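Local coordinates for protein Two-component response regulator yesN (Fusobacterium nucleatum, PDB 3LSG) that probably binds specific DNA sequences through this C-terminal AraC-type helix-turn-helix domain, regulating transcription as the output half of a two-component response regulator, at residues M57-N71 / K89-R102. Residues are numbered along the deposited sequence; the frame is centred on the assembly and turned at random.
Sequences MEKAKLLLLTTELKN and KFKKYYQITPKQYR. With PO4 (phosphate ion), chain F.
Leu69 O is gripped end-on by both terminal nitrogens of Arg102, NH1 (2.7 Å) and NH2, and lies in the guanidinium plane. NH2 also reaches Thr67 O, from above that carbonyl's plane, while NE meets a lone pair of Leu64 O at 3.1 Å. Arginine suits this place because its fan of N-H groups can serve the carbonyls of the last helical turn and of the turn that follows; bonds to three carbonyls fix the group's rotation, and Leu64 CD2 lies over one guanidinium face. Leu64 CD1, the other branch, presses on the Phe90 ring, 3.4 Å from CE1. Farther along, selenomethionine Met57 is a knob among Lys89, Phe90, Tyr93 and Tyr94. Its CB and CG lie over one face of Tyr93, and the bends at chi2 (-54°) and chi3 carry SE to 3.5 Å from Phe90 CA, a fit for a flexible, polarisable side chain. Lys61 stretches its methylenes past the Tyr101 hydroxyl, with CD 3.2 Å from OH. The 57-66 part of helix 48-66 crosses the 89-94 part of helix 83-94 at -96°, helix 98-101 packs on its C-terminal turns through Pro98 and Tyr101, and within the AraC-type helix-turn-helix domain Ile74 of helix 71-77 packs on Leu64 and Phe86 on Met57, Ala60 and Pro98.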
loop_
_atom_site.group_PDB
_atom_site.type_symbol
_atom_site.label_atom_id
_atom_site.label_comp_id
_atom_site.label_asym_id
_atom_site.label_seq_id
_atom_site.Cartn_x
_atom_site.Cartn_y
_atom_site.Cartn_z
HETATM N N MSE A 57 0.042 5.035 -11.870
HETATM C CA MSE A 57 -1.178 5.084 -12.677
HETATM C C MSE A 57 -0.938 5.756 -14.035
HETATM O O MSE A 57 -1.459 5.324 -15.068
HETATM C CB MSE A 57 -2.296 5.826 -11.926
HETATM C CG MSE A 57 -2.814 5.112 -10.671
HETATM SE SE MSE A 57 -3.416 3.271 -10.970
HETATM C CE MSE A 57 -1.766 2.253 -10.765
ATOM N N GLU A 58 -0.153 6.827 -14.032
ATOM C CA GLU A 58 0.160 7.501 -15.276
ATOM C C GLU A 58 0.937 6.582 -16.214
ATOM O O GLU A 58 0.666 6.555 -17.408
ATOM C CB GLU A 58 0.877 8.832 -15.016
ATOM C CG GLU A 58 -0.079 9.868 -14.404
ATOM C CD GLU A 58 0.589 11.151 -13.907
ATOM O OE1 GLU A 58 1.835 11.207 -13.790
ATOM O OE2 GLU A 58 -0.157 12.111 -13.616
ATOM N N LYS A 59 1.869 5.803 -15.669
ATOM C CA LYS A 59 2.599 4.832 -16.476
ATOM C C LYS A 59 1.654 3.711 -16.937
ATOM O O LYS A 59 1.736 3.257 -18.065
ATOM C CB LYS A 59 3.785 4.263 -15.698
ATOM C CG LYS A 59 4.677 3.292 -16.467
ATOM C CD LYS A 59 5.151 3.888 -17.788
ATOM C CE LYS A 59 6.360 3.118 -18.348
ATOM N NZ LYS A 59 6.870 3.710 -19.617
ATOM N N ALA A 60 0.727 3.300 -16.076
ATOM C CA ALA A 60 -0.227 2.262 -16.447
ATOM C C ALA A 60 -1.055 2.739 -17.634
ATOM O O ALA A 60 -1.252 2.010 -18.609
ATOM C CB ALA A 60 -1.118 1.928 -15.278
ATOM N N LYS A 61 -1.530 3.977 -17.545
ATOM C CA LYS A 61 -2.264 4.607 -18.637
ATOM C C LYS A 61 -1.480 4.537 -19.944
ATOM O O LYS A 61 -1.997 4.121 -20.977
ATOM C CB LYS A 61 -2.566 6.069 -18.292
ATOM C CG LYS A 61 -3.206 6.852 -19.443
ATOM C CD LYS A 61 -3.505 8.295 -19.049
ATOM C CE LYS A 61 -3.723 9.170 -20.277
ATOM N NZ LYS A 61 -4.115 10.557 -19.889
ATOM N N LEU A 62 -0.221 4.939 -19.885
ATOM C CA LEU A 62 0.644 4.942 -21.056
ATOM C C LEU A 62 0.740 3.547 -21.683
ATOM O O LEU A 62 0.554 3.380 -22.888
ATOM C CB LEU A 62 2.029 5.490 -20.681
ATOM C CG LEU A 62 3.113 5.549 -21.750
ATOM C CD1 LEU A 62 2.602 6.244 -23.011
ATOM C CD2 LEU A 62 4.373 6.243 -21.225
ATOM N N LEU A 63 1.012 2.543 -20.868
ATOM C CA LEU A 63 1.139 1.179 -21.379
ATOM C C LEU A 63 -0.169 0.631 -21.960
ATOM O O LEU A 63 -0.171 -0.053 -22.990
ATOM C CB LEU A 63 1.644 0.260 -20.269
ATOM C CG LEU A 63 3.053 0.565 -19.758
ATOM C CD1 LEU A 63 3.359 -0.281 -18.538
ATOM C CD2 LEU A 63 4.094 0.309 -20.835
ATOM N N LEU A 64 -1.283 0.911 -21.293
ATOM C CA LEU A 64 -2.582 0.482 -21.803
ATOM C C LEU A 64 -2.875 1.020 -23.202
ATOM O O LEU A 64 -3.414 0.313 -24.032
ATOM C CB LEU A 64 -3.690 0.934 -20.878
ATOM C CG LEU A 64 -3.734 0.177 -19.563
ATOM C CD1 LEU A 64 -4.609 0.922 -18.596
ATOM C CD2 LEU A 64 -4.266 -1.238 -19.813
ATOM N N LEU A 65 -2.510 2.270 -23.451
ATOM C CA LEU A 65 -2.832 2.924 -24.713
ATOM C C LEU A 65 -1.807 2.652 -25.806
ATOM O O LEU A 65 -2.106 2.803 -26.990
ATOM C CB LEU A 65 -2.984 4.436 -24.506
ATOM C CG LEU A 65 -4.143 4.867 -23.606
ATOM C CD1 LEU A 65 -4.124 6.374 -23.389
ATOM C CD2 LEU A 65 -5.483 4.437 -24.189
ATOM N N THR A 66 -0.601 2.243 -25.426
ATOM C CA THR A 66 0.460 2.115 -26.417
ATOM C C THR A 66 0.917 0.679 -26.654
ATOM O O THR A 66 1.712 0.428 -27.556
ATOM C CB THR A 66 1.680 2.981 -26.064
ATOM O OG1 THR A 66 2.147 2.636 -24.757
ATOM C CG2 THR A 66 1.309 4.465 -26.093
ATOM N N THR A 67 0.424 -0.257 -25.850
ATOM C CA THR A 67 0.839 -1.653 -25.985
ATOM C C THR A 67 -0.339 -2.612 -25.927
ATOM O O THR A 67 -1.480 -2.204 -25.700
ATOM C CB THR A 67 1.809 -2.074 -24.865
ATOM O OG1 THR A 67 1.074 -2.312 -23.658
ATOM C CG2 THR A 67 2.872 -1.007 -24.614
ATOM N N GLU A 68 -0.036 -3.895 -26.110
ATOM C CA GLU A 68 -1.015 -4.971 -25.993
ATOM C C GLU A 68 -0.743 -5.815 -24.750
ATOM O O GLU A 68 -1.274 -6.917 -24.605
ATOM C CB GLU A 68 -0.975 -5.861 -27.241
ATOM C CG GLU A 68 -1.303 -5.122 -28.530
ATOM C CD GLU A 68 -2.696 -4.519 -28.506
ATOM O OE1 GLU A 68 -3.643 -5.234 -28.106
ATOM O OE2 GLU A 68 -2.841 -3.333 -28.884
ATOM N N LEU A 69 0.082 -5.287 -23.851
ATOM C CA LEU A 69 0.379 -5.967 -22.592
ATOM C C LEU A 69 -0.887 -6.332 -21.810
ATOM O O LEU A 69 -1.837 -5.551 -21.756
ATOM C CB LEU A 69 1.283 -5.089 -21.717
ATOM C CG LEU A 69 2.673 -4.773 -22.259
ATOM C CD1 LEU A 69 3.317 -3.724 -21.381
ATOM C CD2 LEU A 69 3.533 -6.042 -22.338
ATOM N N LYS A 70 -0.883 -7.511 -21.192
ATOM C CA LYS A 70 -1.958 -7.922 -20.283
ATOM C C LYS A 70 -1.880 -7.156 -18.961
ATOM O O LYS A 70 -0.833 -6.596 -18.610
ATOM C CB LYS A 70 -1.881 -9.438 -20.010
ATOM C CG LYS A 70 -1.984 -10.299 -21.274
ATOM C CD LYS A 70 -3.410 -10.211 -21.814
ATOM C CE LYS A 70 -3.508 -10.545 -23.272
ATOM N NZ LYS A 70 -4.875 -10.190 -23.750
ATOM N N ASN A 71 -2.986 -7.125 -18.225
ATOM C CA ASN A 71 -3.003 -6.444 -16.928
ATOM C C ASN A 71 -1.909 -6.945 -15.996
ATOM O O ASN A 71 -1.271 -6.148 -15.332
ATOM C CB ASN A 71 -4.383 -6.549 -16.260
ATOM C CG ASN A 71 -5.439 -5.724 -16.983
ATOM O OD1 ASN A 71 -5.112 -4.749 -17.653
ATOM N ND2 ASN A 71 -6.706 -6.092 -16.829
ATOM N N LYS A 89 -6.805 -0.302 -7.650
ATOM C CA LYS A 89 -6.259 1.051 -7.530
ATOM C C LYS A 89 -6.555 1.844 -8.806
ATOM O O LYS A 89 -6.937 3.008 -8.744
ATOM C CB LYS A 89 -4.744 1.028 -7.250
ATOM C CG LYS A 89 -4.353 0.585 -5.832
ATOM C CD LYS A 89 -4.848 1.589 -4.797
ATOM C CE LYS A 89 -4.219 1.363 -3.437
ATOM N NZ LYS A 89 -4.889 2.195 -2.392
ATOM N N PHE A 90 -6.366 1.205 -9.964
ATOM C CA PHE A 90 -6.596 1.850 -11.243
ATOM C C PHE A 90 -8.048 2.312 -11.329
ATOM O O PHE A 90 -8.338 3.434 -11.759
ATOM C CB PHE A 90 -6.297 0.877 -12.392
ATOM C CG PHE A 90 -6.315 1.525 -13.749
ATOM C CD1 PHE A 90 -5.133 1.922 -14.362
ATOM C CD2 PHE A 90 -7.513 1.742 -14.410
ATOM C CE1 PHE A 90 -5.147 2.533 -15.625
ATOM C CE2 PHE A 90 -7.532 2.335 -15.670
ATOM C CZ PHE A 90 -6.354 2.740 -16.273
ATOM N N LYS A 91 -8.965 1.439 -10.929
ATOM C CA LYS A 91 -10.375 1.763 -11.009
ATOM C C LYS A 91 -10.732 2.910 -10.058
ATOM O O LYS A 91 -11.588 3.724 -10.351
ATOM C CB LYS A 91 -11.255 0.546 -10.717
ATOM C CG LYS A 91 -12.744 0.880 -10.882
ATOM C CD LYS A 91 -13.634 -0.343 -10.862
ATOM C CE LYS A 91 -15.089 0.069 -11.029
ATOM N NZ LYS A 91 -16.024 -1.054 -10.786
ATOM N N LYS A 92 -10.085 2.972 -8.910
ATOM C CA LYS A 92 -10.353 4.087 -7.999
ATOM C C LYS A 92 -9.776 5.376 -8.566
ATOM O O LYS A 92 -10.359 6.455 -8.408
ATOM C CB LYS A 92 -9.774 3.820 -6.610
ATOM C CG LYS A 92 -10.587 2.824 -5.794
ATOM C CD LYS A 92 -10.283 2.987 -4.311
ATOM C CE LYS A 92 -10.739 1.785 -3.504
ATOM N NZ LYS A 92 -9.850 0.612 -3.719
ATOM N N TYR A 93 -8.636 5.262 -9.246
ATOM C CA TYR A 93 -7.960 6.442 -9.785
ATOM C C TYR A 93 -8.655 6.980 -11.055
ATOM O O TYR A 93 -8.911 8.190 -11.188
ATOM C CB TYR A 93 -6.472 6.130 -10.037
ATOM C CG TYR A 93 -5.611 7.354 -10.305
ATOM C CD1 TYR A 93 -4.965 8.024 -9.263
ATOM C CD2 TYR A 93 -5.457 7.841 -11.587
ATOM C CE1 TYR A 93 -4.175 9.145 -9.508
ATOM C CE2 TYR A 93 -4.685 8.955 -11.847
ATOM C CZ TYR A 93 -4.038 9.603 -10.808
ATOM O OH TYR A 93 -3.271 10.716 -11.081
ATOM N N TYR A 94 -8.993 6.084 -11.975
ATOM C CA TYR A 94 -9.573 6.513 -13.248
ATOM C C TYR A 94 -11.088 6.293 -13.341
ATOM O O TYR A 94 -11.717 6.658 -14.339
ATOM C CB TYR A 94 -8.851 5.816 -14.404
ATOM C CG TYR A 94 -7.429 6.305 -14.617
ATOM C CD1 TYR A 94 -7.181 7.606 -15.082
ATOM C CD2 TYR A 94 -6.338 5.475 -14.371
ATOM C CE1 TYR A 94 -5.885 8.058 -15.300
ATOM C CE2 TYR A 94 -5.031 5.922 -14.584
ATOM C CZ TYR A 94 -4.811 7.205 -15.050
ATOM O OH TYR A 94 -3.519 7.646 -15.250
ATOM N N GLN A 95 -11.665 5.696 -12.296
ATOM C CA GLN A 95 -13.093 5.393 -12.244
ATOM C C GLN A 95 -13.572 4.294 -13.211
ATOM O O GLN A 95 -14.752 3.948 -13.208
ATOM C CB GLN A 95 -13.916 6.682 -12.399
ATOM C CG GLN A 95 -13.518 7.770 -11.351
ATOM C CD GLN A 95 -14.430 9.002 -11.400
ATOM O OE1 GLN A 95 -15.238 9.165 -12.324
ATOM N NE2 GLN A 95 -14.299 9.874 -10.402
ATOM N N ILE A 96 -12.668 3.756 -14.035
ATOM C CA ILE A 96 -12.971 2.564 -14.845
ATOM C C ILE A 96 -11.797 1.571 -14.762
ATOM O O ILE A 96 -10.733 1.923 -14.275
ATOM C CB ILE A 96 -13.259 2.902 -16.329
ATOM C CG1 ILE A 96 -12.039 3.563 -16.981
ATOM C CG2 ILE A 96 -14.535 3.781 -16.474
ATOM C CD1 ILE A 96 -12.289 3.995 -18.453
ATOM N N THR A 97 -11.999 0.340 -15.235
ATOM C CA THR A 97 -10.957 -0.686 -15.150
ATOM C C THR A 97 -9.929 -0.512 -16.270
ATOM O O THR A 97 -10.180 0.204 -17.246
ATOM C CB THR A 97 -11.555 -2.105 -15.267
ATOM O OG1 THR A 97 -12.105 -2.263 -16.574
ATOM C CG2 THR A 97 -12.673 -2.314 -14.242
ATOM N N PRO A 98 -8.763 -1.164 -16.131
ATOM C CA PRO A 98 -7.770 -1.130 -17.203
ATOM C C PRO A 98 -8.332 -1.641 -18.519
ATOM O O PRO A 98 -8.117 -1.011 -19.548
ATOM C CB PRO A 98 -6.673 -2.059 -16.677
ATOM C CG PRO A 98 -6.712 -1.827 -15.190
ATOM C CD PRO A 98 -8.189 -1.670 -14.863
ATOM N N LYS A 99 -9.067 -2.745 -18.489
ATOM C CA LYS A 99 -9.675 -3.249 -19.715
ATOM C C LYS A 99 -10.583 -2.182 -20.288
ATOM O O LYS A 99 -10.539 -1.891 -21.487
ATOM C CB LYS A 99 -10.495 -4.513 -19.429
ATOM C CG LYS A 99 -10.707 -5.428 -20.623
ATOM C CD LYS A 99 -11.205 -4.688 -21.852
ATOM C CE LYS A 99 -10.072 -4.444 -22.859
ATOM N NZ LYS A 99 -10.520 -3.671 -24.057
ATOM N N GLN A 100 -11.427 -1.599 -19.442
ATOM C CA GLN A 100 -12.416 -0.635 -19.938
ATOM C C GLN A 100 -11.681 0.577 -20.507
ATOM O O GLN A 100 -12.132 1.218 -21.463
ATOM C CB GLN A 100 -13.383 -0.209 -18.814
ATOM C CG GLN A 100 -14.358 -1.313 -18.392
ATOM C CD GLN A 100 -15.087 -1.031 -17.056
ATOM O OE1 GLN A 100 -14.664 -0.200 -16.260
ATOM N NE2 GLN A 100 -16.184 -1.735 -16.825
ATOM N N TYR A 101 -10.528 0.872 -19.923
ATOM C CA TYR A 101 -9.744 2.024 -20.352
ATOM C C TYR A 101 -9.297 1.869 -21.809
ATOM O O TYR A 101 -9.102 2.858 -22.518
ATOM C CB TYR A 101 -8.521 2.200 -19.443
ATOM C CG TYR A 101 -7.979 3.594 -19.486
ATOM C CD1 TYR A 101 -8.510 4.589 -18.658
ATOM C CD2 TYR A 101 -6.962 3.940 -20.364
ATOM C CE1 TYR A 101 -8.032 5.883 -18.698
ATOM C CE2 TYR A 101 -6.476 5.240 -20.420
ATOM C CZ TYR A 101 -7.015 6.207 -19.579
ATOM O OH TYR A 101 -6.544 7.500 -19.610
ATOM N N ARG A 102 -9.143 0.625 -22.249
ATOM C CA ARG A 102 -8.776 0.331 -23.634
ATOM C C ARG A 102 -9.974 0.314 -24.580
ATOM O O ARG A 102 -9.809 0.187 -25.784
ATOM C CB ARG A 102 -8.075 -1.028 -23.715
ATOM C CG ARG A 102 -6.682 -1.031 -23.156
ATOM C CD ARG A 102 -6.101 -2.433 -23.039
ATOM N NE ARG A 102 -4.676 -2.416 -23.376
ATOM C CZ ARG A 102 -3.771 -3.264 -22.897
ATOM N NH1 ARG A 102 -4.122 -4.213 -22.039
ATOM N NH2 ARG A 102 -2.508 -3.152 -23.267
HETATM P P PO4 F . -2.111 1.538 0.050
HETATM O O1 PO4 F . -1.265 2.722 -0.327
HETATM O O2 PO4 F . -1.937 1.204 1.508
HETATM O O3 PO4 F . -3.561 1.877 -0.216
HETATM O O4 PO4 F . -1.696 0.350 -0.781
HETATM O O HOH W 1 -2.837 11.640 -13.584
HETATM O O HOH W 2 -6.626 -4.339 -20.162
HETATM O O HOH W 3 -9.480 -4.725 -16.432
#